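PDB 3SQR: laccase from Botrytis aclada, which is a multicopper oxidase that couples the oxidation of phenolic substrates to the reduction of oxygen to water, probably serving in lignin degradation and detoxification. Local coordinates for residues E212-A217 with A532-A537; T216-A221 with A574-G579; S395-F398 with F402-T405. All coordinates share one frame; numbering follows the deposited sequence.

Interaction 1 (E212-A217 with A532-A537). With NAG (2-acetamido-2-deoxy-beta-D-glucopyranose), chain B; BMA (beta-D-mannopyranose), chain C.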
loop_
_atom_site.group_PDB
_atom_site.type_symbol
_atom_site.label_atom_id
_atom_site.label_comp_id
_atom_site.label_asym_id
_atom_site.label_seq_id
_atom_site.Cartn_x
_atom_site.Cartn_y
_atom_site.Cartn_z
ATOM N N GLU A 212 -16.847 -1.352 -13.434
ATOM C CA GLU A 212 -17.745 -2.160 -14.276
ATOM C C GLU A 212 -17.891 -3.592 -13.819
ATOM O O GLU A 212 -18.876 -4.295 -14.178
ATOM C CB GLU A 212 -17.262 -2.106 -15.716
ATOM C CG GLU A 212 -17.387 -0.673 -16.181
ATOM C CD GLU A 212 -17.705 -0.486 -17.622
ATOM O OE1 GLU A 212 -17.084 -1.185 -18.459
ATOM O OE2 GLU A 212 -18.515 0.445 -17.902
ATOM N N ILE A 213 -16.934 -4.060 -13.026
ATOM C CA ILE A 213 -16.914 -5.447 -12.640
ATOM C C ILE A 213 -17.188 -5.654 -11.155
ATOM O O ILE A 213 -17.198 -6.797 -10.683
ATOM C CB ILE A 213 -15.622 -6.117 -13.112
ATOM C CG1 ILE A 213 -14.425 -5.275 -12.813
ATOM C CG2 ILE A 213 -15.607 -6.186 -14.670
ATOM C CD1 ILE A 213 -13.109 -5.853 -13.310
ATOM N N TRP A 214 -17.395 -4.565 -10.412
ATOM C CA TRP A 214 -17.604 -4.672 -8.973
ATOM C C TRP A 214 -18.897 -5.428 -8.676
ATOM O O TRP A 214 -18.972 -6.228 -7.739
ATOM C CB TRP A 214 -17.657 -3.274 -8.362
ATOM C CG TRP A 214 -18.316 -3.130 -7.045
ATOM C CD1 TRP A 214 -19.430 -2.389 -6.795
ATOM C CD2 TRP A 214 -17.968 -3.750 -5.794
ATOM N NE1 TRP A 214 -19.788 -2.495 -5.503
ATOM C CE2 TRP A 214 -18.904 -3.313 -4.847
ATOM C CE3 TRP A 214 -16.968 -4.608 -5.384
ATOM C CZ2 TRP A 214 -18.870 -3.722 -3.519
ATOM C CZ3 TRP A 214 -16.961 -5.038 -4.069
ATOM C CH2 TRP A 214 -17.869 -4.547 -3.146
ATOM N N ASP A 215 -19.942 -5.167 -9.457
ATOM C CA ASP A 215 -21.195 -5.895 -9.178
ATOM C C ASP A 215 -21.048 -7.413 -9.332
ATOM O O ASP A 215 -21.618 -8.195 -8.544
ATOM C CB ASP A 215 -22.371 -5.315 -9.997
ATOM C CG ASP A 215 -22.772 -3.962 -9.531
ATOM O OD1 ASP A 215 -22.879 -3.742 -8.308
ATOM O OD2 ASP A 215 -23.006 -3.077 -10.383
ATOM N N THR A 216 -20.251 -7.865 -10.291
ATOM C CA THR A 216 -19.895 -9.296 -10.362
ATOM C C THR A 216 -18.969 -9.666 -9.204
ATOM O O THR A 216 -19.188 -10.669 -8.514
ATOM C CB THR A 216 -19.210 -9.647 -11.654
ATOM O OG1 THR A 216 -20.059 -9.248 -12.735
ATOM C CG2 THR A 216 -18.894 -11.150 -11.726
ATOM N N ALA A 217 -17.946 -8.826 -8.966
ATOM C CA ALA A 217 -16.931 -9.196 -7.961
ATOM C C ALA A 217 -17.576 -9.378 -6.612
ATOM O O ALA A 217 -17.231 -10.271 -5.859
ATOM C CB ALA A 217 -15.784 -8.148 -7.883
ATOM N N ALA A 532 -11.491 -4.896 0.881
ATOM C CA ALA A 532 -11.740 -3.606 1.504
ATOM C C ALA A 532 -13.124 -3.100 1.206
ATOM O O ALA A 532 -13.857 -2.668 2.094
ATOM C CB ALA A 532 -10.634 -2.550 1.057
ATOM N N SER A 533 -13.500 -3.157 -0.062
ATOM C CA SER A 533 -14.822 -2.698 -0.498
ATOM C C SER A 533 -15.979 -3.545 0.099
ATOM O O SER A 533 -17.085 -2.996 0.380
ATOM C CB SER A 533 -14.898 -2.730 -1.990
ATOM O OG SER A 533 -14.331 -1.541 -2.483
ATOM N N GLU A 534 -15.667 -4.811 0.356
ATOM C CA GLU A 534 -16.533 -5.785 1.042
ATOM C C GLU A 534 -16.505 -5.689 2.549
ATOM O O GLU A 534 -17.027 -6.556 3.232
ATOM C CB GLU A 534 -16.175 -7.180 0.536
ATOM C CG GLU A 534 -16.623 -7.353 -0.894
ATOM C CD GLU A 534 -15.885 -8.370 -1.697
ATOM O OE1 GLU A 534 -15.081 -9.131 -1.139
ATOM O OE2 GLU A 534 -16.119 -8.412 -2.950
ATOM N N GLY A 535 -15.877 -4.645 3.092
ATOM C CA GLY A 535 -15.871 -4.415 4.476
ATOM C C GLY A 535 -14.897 -5.136 5.376
ATOM O O GLY A 535 -15.100 -5.135 6.623
ATOM N N LEU A 536 -13.803 -5.685 4.848
ATOM C CA LEU A 536 -12.826 -6.299 5.688
ATOM C C LEU A 536 -11.911 -5.260 6.286
ATOM O O LEU A 536 -10.807 -5.029 5.807
ATOM C CB LEU A 536 -11.964 -7.343 4.906
ATOM C CG LEU A 536 -11.460 -8.489 5.734
ATOM C CD1 LEU A 536 -10.818 -9.553 4.840
ATOM C CD2 LEU A 536 -10.478 -8.051 6.774
ATOM N N ALA A 537 -12.359 -4.688 7.367
ATOM C CA ALA A 537 -11.761 -3.506 7.887
ATOM C C ALA A 537 -12.312 -3.202 9.257
ATOM O O ALA A 537 -13.450 -3.526 9.551
ATOM C CB ALA A 537 -12.044 -2.321 6.918
HETATM C C1 NAG B . -20.330 2.647 -12.367
HETATM C C2 NAG B . -20.077 1.859 -13.624
HETATM C C3 NAG B . -21.309 1.071 -14.029
HETATM C C4 NAG B . -21.910 0.333 -12.816
HETATM C C5 NAG B . -22.076 1.267 -11.647
HETATM C C6 NAG B . -22.649 0.654 -10.354
HETATM C C7 NAG B . -18.517 2.854 -15.229
HETATM C C8 NAG B . -18.355 3.862 -16.349
HETATM N N2 NAG B . -19.708 2.791 -14.686
HETATM O O3 NAG B . -20.868 0.151 -14.976
HETATM O O4 NAG B . -23.189 -0.212 -13.129
HETATM O O5 NAG B . -20.768 1.785 -11.366
HETATM O O6 NAG B . -21.846 -0.439 -10.032
HETATM O O7 NAG B . -17.636 2.120 -14.867
HETATM C C1 BMA C . -23.093 -1.633 -13.227
HETATM C C2 BMA C . -24.529 -2.156 -13.146
HETATM C C3 BMA C . -24.481 -3.632 -13.484
HETATM C C4 BMA C . -23.778 -3.977 -14.793
HETATM C C5 BMA C . -22.404 -3.290 -14.993
HETATM C C6 BMA C . -21.999 -3.015 -16.461
HETATM O O2 BMA C . -25.279 -1.404 -14.081
HETATM O O3 BMA C . -25.811 -4.109 -13.432
HETATM O O4 BMA C . -23.569 -5.364 -14.790
HETATM O O5 BMA C . -22.471 -1.977 -14.441
HETATM O O6 BMA C . -21.925 -4.001 -17.481
HETATM O O HOH W 1 -14.854 -10.049 -4.435
#

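Interaction 2 (T216-A221 with A574-G579)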
loop_
_atom_site.group_PDB
_atom_site.type_symbol
_atom_site.label_atom_id
_atom_site.label_comp_id
_atom_site.label_asym_id
_atom_site.label_seq_id
_atom_site.Cartn_x
_atom_site.Cartn_y
_atom_site.Cartn_z
ATOM N N THR A 216 -20.251 -7.865 -10.291
ATOM C CA THR A 216 -19.895 -9.296 -10.362
ATOM C C THR A 216 -18.969 -9.666 -9.204
ATOM O O THR A 216 -19.188 -10.669 -8.514
ATOM C CB THR A 216 -19.210 -9.647 -11.654
ATOM O OG1 THR A 216 -20.059 -9.248 -12.735
ATOM C CG2 THR A 216 -18.894 -11.150 -11.726
ATOM N N ALA A 217 -17.946 -8.826 -8.966
ATOM C CA ALA A 217 -16.931 -9.196 -7.961
ATOM C C ALA A 217 -17.576 -9.378 -6.612
ATOM O O ALA A 217 -17.231 -10.271 -5.859
ATOM C CB ALA A 217 -15.784 -8.148 -7.883
ATOM N N ARG A 218 -18.544 -8.547 -6.308
ATOM C CA ARG A 218 -19.110 -8.566 -4.979
ATOM C C ARG A 218 -20.062 -9.761 -4.714
ATOM O O ARG A 218 -20.527 -9.926 -3.607
ATOM C CB ARG A 218 -19.810 -7.272 -4.670
ATOM C CG ARG A 218 -21.137 -7.101 -5.327
ATOM C CD ARG A 218 -21.528 -5.693 -5.206
ATOM N NE ARG A 218 -22.950 -5.482 -5.531
ATOM C CZ ARG A 218 -23.607 -4.387 -5.201
ATOM N NH1 ARG A 218 -22.997 -3.398 -4.560
ATOM N NH2 ARG A 218 -24.897 -4.278 -5.507
ATOM N N LEU A 219 -20.321 -10.582 -5.722
ATOM C CA LEU A 219 -21.021 -11.848 -5.477
ATOM C C LEU A 219 -20.113 -12.799 -4.702
ATOM O O LEU A 219 -20.569 -13.831 -4.174
ATOM C CB LEU A 219 -21.462 -12.471 -6.816
ATOM C CG LEU A 219 -22.412 -11.639 -7.708
ATOM C CD1 LEU A 219 -22.831 -12.389 -9.040
ATOM C CD2 LEU A 219 -23.631 -11.151 -6.975
ATOM N N GLY A 220 -18.810 -12.497 -4.647
ATOM C CA GLY A 220 -17.875 -13.237 -3.776
ATOM C C GLY A 220 -16.523 -13.567 -4.358
ATOM O O GLY A 220 -15.537 -13.838 -3.619
ATOM N N ALA A 221 -16.439 -13.626 -5.671
ATOM C CA ALA A 221 -15.226 -14.129 -6.308
ATOM C C ALA A 221 -14.569 -12.956 -7.048
ATOM O O ALA A 221 -15.179 -12.376 -7.879
ATOM C CB ALA A 221 -15.576 -15.211 -7.277
ATOM N N ALA A 574 -24.309 6.510 -5.962
ATOM C CA ALA A 574 -24.272 6.481 -4.527
ATOM C C ALA A 574 -23.111 5.551 -4.163
ATOM O O ALA A 574 -22.674 4.732 -4.983
ATOM C CB ALA A 574 -25.569 5.902 -3.947
ATOM N N GLU A 575 -22.683 5.675 -2.923
ATOM C CA GLU A 575 -21.844 4.689 -2.269
ATOM C C GLU A 575 -22.449 3.302 -2.438
ATOM O O GLU A 575 -23.658 3.093 -2.237
ATOM C CB GLU A 575 -21.724 4.990 -0.761
ATOM C CG GLU A 575 -20.694 4.149 -0.034
ATOM C CD GLU A 575 -20.624 4.467 1.463
ATOM O OE1 GLU A 575 -21.563 5.164 1.993
ATOM O OE2 GLU A 575 -19.670 4.002 2.133
ATOM N N ASP A 576 -21.637 2.344 -2.841
ATOM C CA ASP A 576 -22.127 0.998 -3.110
ATOM C C ASP A 576 -21.096 -0.029 -2.627
ATOM O O ASP A 576 -21.055 -1.138 -3.076
ATOM C CB ASP A 576 -22.610 0.806 -4.585
ATOM C CG ASP A 576 -21.495 0.558 -5.541
ATOM O OD1 ASP A 576 -20.395 1.059 -5.225
ATOM O OD2 ASP A 576 -21.704 -0.113 -6.583
ATOM N N ASP A 577 -20.335 0.379 -1.630
ATOM C CA ASP A 577 -19.421 -0.496 -0.965
ATOM C C ASP A 577 -19.141 0.032 0.410
ATOM O O ASP A 577 -19.896 0.837 0.937
ATOM C CB ASP A 577 -18.167 -0.741 -1.831
ATOM C CG ASP A 577 -17.256 0.485 -1.994
ATOM O OD1 ASP A 577 -17.485 1.537 -1.367
ATOM O OD2 ASP A 577 -16.298 0.336 -2.815
ATOM N N SER A 578 -18.075 -0.434 1.052
ATOM C CA SER A 578 -17.823 -0.061 2.425
ATOM C C SER A 578 -17.442 1.433 2.616
ATOM O O SER A 578 -17.453 1.931 3.725
ATOM C CB SER A 578 -16.635 -0.857 2.917
ATOM O OG SER A 578 -15.528 -0.543 2.089
ATOM N N GLY A 579 -17.030 2.089 1.555
ATOM C CA GLY A 579 -16.591 3.463 1.610
ATOM C C GLY A 579 -15.089 3.630 1.582
ATOM O O GLY A 579 -14.594 4.754 1.275
#

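Interaction 3 (S395-F398 with F402-T405)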
loop_
_atom_site.group_PDB
_atom_site.type_symbol
_atom_site.label_atom_id
_atom_site.label_comp_id
_atom_site.label_asym_id
_atom_site.label_seq_id
_atom_site.Cartn_x
_atom_site.Cartn_y
_atom_site.Cartn_z
ATOM N N SER A 395 -14.672 -13.215 9.474
ATOM C CA SER A 395 -15.564 -14.169 8.868
ATOM C C SER A 395 -16.196 -13.547 7.620
ATOM O O SER A 395 -15.741 -12.494 7.158
ATOM C CB SER A 395 -16.615 -14.625 9.895
ATOM O OG SER A 395 -17.284 -15.749 9.383
ATOM N N SER A 396 -17.204 -14.206 7.063
ATOM C CA SER A 396 -17.934 -13.635 5.955
ATOM C C SER A 396 -19.424 -13.828 6.097
ATOM O O SER A 396 -19.883 -14.669 6.884
ATOM C CB SER A 396 -17.448 -14.216 4.637
ATOM O OG SER A 396 -17.750 -15.590 4.588
ATOM N N ALA A 397 -20.175 -13.062 5.327
ATOM C CA ALA A 397 -21.638 -13.131 5.369
ATOM C C ALA A 397 -22.114 -12.667 4.022
ATOM O O ALA A 397 -21.299 -12.270 3.173
ATOM C CB ALA A 397 -22.218 -12.273 6.464
ATOM N N PHE A 398 -23.403 -12.815 3.778
ATOM C CA PHE A 398 -23.952 -12.377 2.526
ATOM C C PHE A 398 -25.173 -11.559 2.867
ATOM O O PHE A 398 -26.112 -12.048 3.508
ATOM C CB PHE A 398 -24.283 -13.566 1.612
ATOM C CG PHE A 398 -24.425 -13.181 0.169
ATOM C CD1 PHE A 398 -25.588 -12.520 -0.276
ATOM C CD2 PHE A 398 -23.411 -13.458 -0.746
ATOM C CE1 PHE A 398 -25.731 -12.144 -1.611
ATOM C CE2 PHE A 398 -23.536 -13.087 -2.089
ATOM C CZ PHE A 398 -24.706 -12.426 -2.528
ATOM N N PHE A 402 -21.569 -10.301 -1.052
ATOM C CA PHE A 402 -20.603 -10.964 -0.185
ATOM C C PHE A 402 -19.909 -9.890 0.636
ATOM O O PHE A 402 -19.388 -8.941 0.088
ATOM C CB PHE A 402 -19.559 -11.680 -1.023
ATOM C CG PHE A 402 -18.609 -12.501 -0.249
ATOM C CD1 PHE A 402 -17.467 -11.932 0.319
ATOM C CD2 PHE A 402 -18.804 -13.861 -0.123
ATOM C CE1 PHE A 402 -16.576 -12.702 1.030
ATOM C CE2 PHE A 402 -17.908 -14.637 0.585
ATOM C CZ PHE A 402 -16.788 -14.037 1.175
ATOM N N THR A 403 -19.897 -10.070 1.939
ATOM C CA THR A 403 -19.245 -9.141 2.837
ATOM C C THR A 403 -18.328 -9.933 3.745
ATOM O O THR A 403 -18.628 -11.071 4.093
ATOM C CB THR A 403 -20.200 -8.358 3.724
ATOM O OG1 THR A 403 -20.884 -9.253 4.621
ATOM C CG2 THR A 403 -21.218 -7.580 2.928
ATOM N N TRP A 404 -17.223 -9.299 4.135
ATOM C CA TRP A 404 -16.364 -9.775 5.214
ATOM C C TRP A 404 -16.809 -9.123 6.520
ATOM O O TRP A 404 -17.210 -7.943 6.519
ATOM C CB TRP A 404 -14.887 -9.414 4.945
ATOM C CG TRP A 404 -14.371 -9.912 3.653
ATOM C CD1 TRP A 404 -14.358 -9.232 2.492
ATOM C CD2 TRP A 404 -13.897 -11.233 3.355
ATOM N NE1 TRP A 404 -13.843 -10.016 1.495
ATOM C CE2 TRP A 404 -13.555 -11.251 1.985
ATOM C CE3 TRP A 404 -13.745 -12.407 4.109
ATOM C CZ2 TRP A 404 -13.083 -12.370 1.345
ATOM C CZ3 TRP A 404 -13.243 -13.531 3.462
ATOM C CH2 TRP A 404 -12.921 -13.505 2.095
ATOM N N THR A 405 -16.631 -9.826 7.637
ATOM C CA THR A 405 -16.973 -9.283 8.901
ATOM C C THR A 405 -15.810 -9.424 9.853
ATOM O O THR A 405 -14.992 -10.306 9.744
ATOM C CB THR A 405 -18.229 -10.000 9.499
ATOM O OG1 THR A 405 -17.877 -11.379 9.653
ATOM C CG2 THR A 405 -19.480 -9.834 8.571
#

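Interaction 1 (E212-A217 with A532-A537)
Glu534 OE2 and Ala217 O share a water between helix 210-217 and the end of helix 529-533. The water lies 2.8 Å from Ala217 O and an unusually short 2.5 Å from Glu534 OE2. It is placed to donate to each oxygen, but acceptors in reach outnumber its protons, so neither donation is certain. Helix 529-533 closes in a Schellman motif, with Gly535 at positive phi. Glu534 is the first residue past that helix, and its side chain passes obliquely alongside the end of the Trp214 indole. The two side chains run in opposite directions, with ring and carboxylate planes 25° apart. Trp214 has CG anti to its backbone nitrogen (chi1 159°), which sends the six-membered ring toward the other segment. Trp214 CH2 meets Ser533 CB at 3.7 Å and Glu534 CG at 3.8 Å. The indole NE1 is held by Asp576 O, and Ser533 OG is hydrogen-bonded to Asp577 OD2. The contact joins the second and third cupredoxin domains beside His531, a ligand of the type 1 copper. The glycan meets Glu212 and Asp215 of helix 210-217. The O6 of an N-acetylglucosamine donates to Asp215 OD2 at 2.9 Å.

Interaction 2 (T216-A221 with A574-G579)
Arg218 brings the edge of its guanidinium group to the backbone of Asp576, with NH1 3.3 Å from Asp576 O. This is the point where the turn after helix 210-217 meets the C-terminal tail, which carries an Asx turn at Asp577. Asp576 O lies near the guanidinium plane. The carboxylate of Asp576 is placed differently. Asp576 OD2, 4.1 Å from Arg218 NH1, stands clear of the guanidinium plane, where none of the N-H bonds is directed. Only the attraction of opposite charges is likely to act there. The guanidinium and carboxylate planes are 44° apart, and the two side chains cross at about a right angle. Arg218 starts with CG between its backbone nitrogen and carbonyl carbon (chi1 76°), then takes an extended course from CG to NE that carries the guanidinium to Asp576. Its NE also has a long, weak ion pair with Asp215. Asp576 OD2 has a second partner, a weak hydrogen bond with O6 of an N-acetylglucosamine. Arg218 is the second residue of a type I turn from Ala217 to Gly220, closed by Gly220 N to Ala217 O at 3.0 Å. On the tail, Asp577 OD2 is hydrogen-bonded to Ser172 OG. Asp577 OD1 is met from above the carboxylate plane by Gly579 N, 3.0 Å away.

Interaction 3 (S395-F398 with F402-T405)
Phe398 lays one face of its ring over the start of the partner strand, with its CE2 3.6 Å from Phe402 N. CG of Phe398 is anti to the backbone nitrogen (chi1 -161°), which carries the ring toward the neighbouring strand. The two segments form an antiparallel beta hairpin at the edge of a cupredoxin sheet. Ser395 with Thr405 and Ala397 with Thr403 are the hydrogen-bonded pairs. Thr403 N meets Ala397 O at 2.9 Å in a nearly straight bond, and Ala397 N returns one to Thr403 O at 2.8 Å. The face carrying Ser396, Phe398, Phe402 and Trp404 is largely aromatic. Phe402 reaches across to Ser396, its CZ 3.5 Å from Ser396 CB. CE1 of Phe402 stands 3.4 Å above the plane of the Trp404 indole, offset toward its rim. The indole in turn meets His531 and His463, ligands of the type 1 copper. Ser395 O lies at the edge of the Trp404 indole, 3.6 Å from Trp404 CE3. Backbone bonds thus fix the strand register. Phe402 over one indole face, with a weak hydrogen bond from Trp404 NE1 to Glu534 OE1, probably helps set how Trp404 lies against His531 and His463.

From the N terminus, helix 210-217 comes first and supplies one side of interactions 1 and 2, which share Thr216 and Ala217. Hairpin 395-398 with 402-405 follows and closes a very short loop, interaction 3. The chain then returns at 532-537, closing the long loop of interaction 1. It closes a longer one at 574-579, interaction 2. Interaction 3 thus lies within both loops, and the two loops overlap from a common start. The segments also touch directly. Phe402 N hydrogen-bonds to Arg218 O, Trp404 N to Glu534 O, and Ser578 OG to Ala532 O. Together they tie the second domain's helix and the C-terminal tail to the third domain near the type 1 copper.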